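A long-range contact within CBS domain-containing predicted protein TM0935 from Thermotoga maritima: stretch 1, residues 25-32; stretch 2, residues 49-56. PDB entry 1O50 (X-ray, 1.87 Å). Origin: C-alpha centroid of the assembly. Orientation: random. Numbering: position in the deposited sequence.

Stretch 1, residues 25-32: KPTVVEED
Stretch 2 49-56: RTVYVARD

How do the two stretches lie against each other? They run side by side as parallel strands, with Val28 level with Tyr52 (CA to CA 4.7 Å) and Val29 level with Val53 (CA to CA 4.8 Å). The strand of the second stretch runs from Thr50 to Arg55, while the first contributes a shorter segment around Val28; their N-to-C directions differ by 42°. Backbone angles are extended throughout the pairing: phi/psi is -95/113 at Thr27, -124/125 at Val28, -117/171 at Val29, -105/154 at Tyr52 and -124/124 at Val53. Beyond the pairing Glu31 turns to -63/-31, and Asp56 takes 58/41. Together the stretches bury 553 Å².

Which backbone donors and acceptors are satisfied across the contact? Three nearly straight hydrogen bonds make the ladder. Tyr52 N donates to Thr27 O at 2.9 Å (175°), Val29 N donates to Tyr52 O at 2.8 Å (171°), and Ala54 N donates to Val29 O at 2.9 Å (166°). Tyr52 thus uses both its amide and its carbonyl to straddle Val28, and Val29 does the same around Val53, the alternation expected of parallel strands. Two carbonyls also receive CA-H...O contacts: Val28 CA lies 3.3 Å from Tyr52 O, and Val53 CA lies 3.3 Å from Val29 O.

What serves the polar groups that the ladder does not reach? Water takes over at both ends. At the start, one water accepts from Thr27 N at 2.9 Å and lies 2.6 Å from Thr50 O, bridging the stretches where Thr27 N and Thr50 O, 4.9 Å apart, are too distant for a direct bond. At the other end, a second water accepts from Glu31 N at 3.1 Å and donates to Ala54 O at 2.6 Å and to Glu30 OE2 at 2.9 Å. A third donates to Glu30 OE2 at 2.4 Å, a short distance, and accepts from Asp56 N at 3.2 Å. Glu30 (chi1 and chi2 both m) has its CA-to-CB bond pointing away, yet its end comes nearer the second stretch. Glu31, m then t, extends to a salt bridge, OE2 to Arg55 NE at 3.5 Å; the Arg55 side chain is modelled only as far as NE. Tyr52 OH is hydrogen-bonded elsewhere in the structure.

How do the side chains pack on the two faces of the sheet? Val28 and Tyr52 share one face. Tyr52, with chi1 m and chi2 -52°, presents its ring edge to Pro26 CB, 3.7 Å from CE2, and to Val28 CG2, 4.4 Å from CD2. Val28, chi1 t, also sets CG1 3.8 Å from Ala54 CB. On the opposite face, Val29 (m) fits between Val51 and Val53 (both t): its CG2 is 3.8 Å from both Val51 CG1 and Val53 CG2. Thr27, chi1 m, joins this face, its CG2 4.0 Å from Val51 CG2.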

# COMPACT_ATOMS: atom_id res chain seq x y z
N LYS A 25 -2.22 -13.85 -6.30
CA LYS A 25 -2.99 -13.98 -7.55
C LYS A 25 -3.23 -12.59 -8.07
O LYS A 25 -3.85 -11.79 -7.36
CB LYS A 25 -4.37 -14.62 -7.32
CG LYS A 25 -4.43 -15.78 -6.29
CD LYS A 25 -5.00 -15.34 -4.89
CE LYS A 25 -6.54 -15.17 -4.91
NZ LYS A 25 -6.98 -13.86 -5.53
N PRO A 26 -2.76 -12.27 -9.28
CA PRO A 26 -2.99 -10.94 -9.84
C PRO A 26 -4.49 -10.66 -10.01
O PRO A 26 -5.24 -11.55 -10.37
CB PRO A 26 -2.30 -10.97 -11.20
CG PRO A 26 -1.48 -12.20 -11.22
CD PRO A 26 -2.02 -13.14 -10.20
N THR A 27 -4.90 -9.45 -9.69
CA THR A 27 -6.25 -8.98 -9.92
C THR A 27 -6.33 -8.23 -11.22
O THR A 27 -5.80 -7.13 -11.33
CB THR A 27 -6.67 -8.02 -8.82
OG1 THR A 27 -6.79 -8.76 -7.60
CG2 THR A 27 -8.07 -7.45 -9.09
N VAL A 28 -7.05 -8.82 -12.16
CA VAL A 28 -7.10 -8.35 -13.53
C VAL A 28 -8.57 -8.07 -13.98
O VAL A 28 -9.42 -8.97 -13.95
CB VAL A 28 -6.55 -9.43 -14.51
CG1 VAL A 28 -6.42 -8.85 -15.88
CG2 VAL A 28 -5.20 -9.95 -14.06
N VAL A 29 -8.79 -6.84 -14.46
CA VAL A 29 -10.07 -6.34 -14.95
C VAL A 29 -9.96 -5.98 -16.44
O VAL A 29 -8.88 -6.03 -17.02
CB VAL A 29 -10.56 -5.12 -14.14
CG1 VAL A 29 -10.75 -5.50 -12.65
CG2 VAL A 29 -9.63 -3.98 -14.23
N GLU A 30 -11.11 -5.71 -17.04
CA GLU A 30 -11.25 -5.26 -18.42
C GLU A 30 -11.41 -3.74 -18.44
O GLU A 30 -11.69 -3.15 -17.42
CB GLU A 30 -12.50 -5.89 -19.04
CG GLU A 30 -12.44 -7.41 -19.23
CD GLU A 30 -11.51 -7.86 -20.34
OE1 GLU A 30 -10.55 -8.61 -20.04
OE2 GLU A 30 -11.72 -7.47 -21.53
N GLU A 31 -11.27 -3.12 -19.60
CA GLU A 31 -11.31 -1.66 -19.73
C GLU A 31 -12.66 -1.03 -19.34
O GLU A 31 -12.73 0.12 -18.84
CB GLU A 31 -10.95 -1.27 -21.16
CG GLU A 31 -9.47 -1.39 -21.48
CD GLU A 31 -9.17 -1.10 -22.93
OE1 GLU A 31 -10.10 -0.95 -23.73
OE2 GLU A 31 -8.00 -1.00 -23.29
N ASP A 32 -13.74 -1.78 -19.56
CA ASP A 32 -15.10 -1.29 -19.25
C ASP A 32 -15.60 -1.74 -17.89
O ASP A 32 -16.77 -1.60 -17.59
CB ASP A 32 -16.12 -1.70 -20.32
CG ASP A 32 -16.33 -3.21 -20.39
OD1 ASP A 32 -15.61 -3.97 -19.74
OD2 ASP A 32 -17.20 -3.74 -21.09
N ARG A 49 -2.66 -4.60 -4.08
CA ARG A 49 -2.15 -3.23 -4.00
C ARG A 49 -2.15 -2.54 -5.35
O ARG A 49 -2.09 -1.29 -5.42
CB ARG A 49 -0.76 -3.20 -3.31
CG ARG A 49 -0.86 -3.32 -1.77
CD ARG A 49 0.42 -3.86 -1.20
NE ARG A 49 0.57 -3.68 0.24
CZ ARG A 49 0.19 -4.53 1.17
NH1 ARG A 49 -0.46 -5.65 0.86
NH2 ARG A 49 0.48 -4.24 2.43
N THR A 50 -2.22 -3.32 -6.40
CA THR A 50 -2.32 -2.82 -7.76
C THR A 50 -3.28 -3.73 -8.55
O THR A 50 -3.12 -4.98 -8.57
CB THR A 50 -0.94 -2.74 -8.47
OG1 THR A 50 0.02 -1.98 -7.69
CG2 THR A 50 -1.08 -1.94 -9.79
N VAL A 51 -4.29 -3.11 -9.18
CA VAL A 51 -5.14 -3.75 -10.18
C VAL A 51 -4.59 -3.59 -11.60
O VAL A 51 -4.16 -2.51 -11.99
CB VAL A 51 -6.60 -3.25 -10.06
CG1 VAL A 51 -7.46 -3.86 -11.15
CG2 VAL A 51 -7.17 -3.62 -8.66
N TYR A 52 -4.65 -4.66 -12.36
CA TYR A 52 -4.21 -4.64 -13.75
C TYR A 52 -5.44 -4.66 -14.66
O TYR A 52 -6.49 -5.20 -14.29
CB TYR A 52 -3.31 -5.85 -14.08
CG TYR A 52 -2.23 -6.06 -13.02
CD1 TYR A 52 -1.40 -5.01 -12.63
CD2 TYR A 52 -2.03 -7.30 -12.41
CE1 TYR A 52 -0.44 -5.17 -11.66
CE2 TYR A 52 -1.04 -7.47 -11.42
CZ TYR A 52 -0.26 -6.39 -11.07
OH TYR A 52 0.72 -6.52 -10.12
N VAL A 53 -5.25 -4.12 -15.85
CA VAL A 53 -6.27 -4.04 -16.89
C VAL A 53 -5.72 -4.70 -18.15
O VAL A 53 -4.64 -4.33 -18.66
CB VAL A 53 -6.66 -2.54 -17.18
CG1 VAL A 53 -7.85 -2.44 -18.15
CG2 VAL A 53 -6.95 -1.80 -15.91
N ALA A 54 -6.45 -5.68 -18.65
CA ALA A 54 -6.05 -6.41 -19.83
C ALA A 54 -7.09 -6.26 -20.95
O ALA A 54 -8.24 -5.87 -20.72
CB ALA A 54 -5.84 -7.87 -19.50
N ARG A 55 -6.64 -6.56 -22.17
CA ARG A 55 -7.49 -6.55 -23.33
C ARG A 55 -6.93 -7.62 -24.26
O ARG A 55 -5.79 -7.51 -24.70
CB ARG A 55 -7.42 -5.17 -23.99
CG ARG A 55 -8.66 -4.75 -24.80
CD ARG A 55 -8.32 -3.99 -26.08
NE ARG A 55 -7.16 -3.10 -25.92
N ASP A 56 -7.73 -8.66 -24.52
CA ASP A 56 -7.27 -9.80 -25.31
C ASP A 56 -6.02 -10.47 -24.67
O ASP A 56 -5.07 -10.84 -25.37
CB ASP A 56 -6.98 -9.39 -26.76
CG ASP A 56 -8.16 -8.67 -27.43
OD1 ASP A 56 -9.33 -9.12 -27.26
OD2 ASP A 56 -8.00 -7.66 -28.15
O HOH W 1 -3.16 -7.59 -8.23
O HOH W 2 -10.33 -4.98 -21.94
O HOH W 3 -10.71 -8.59 -23.45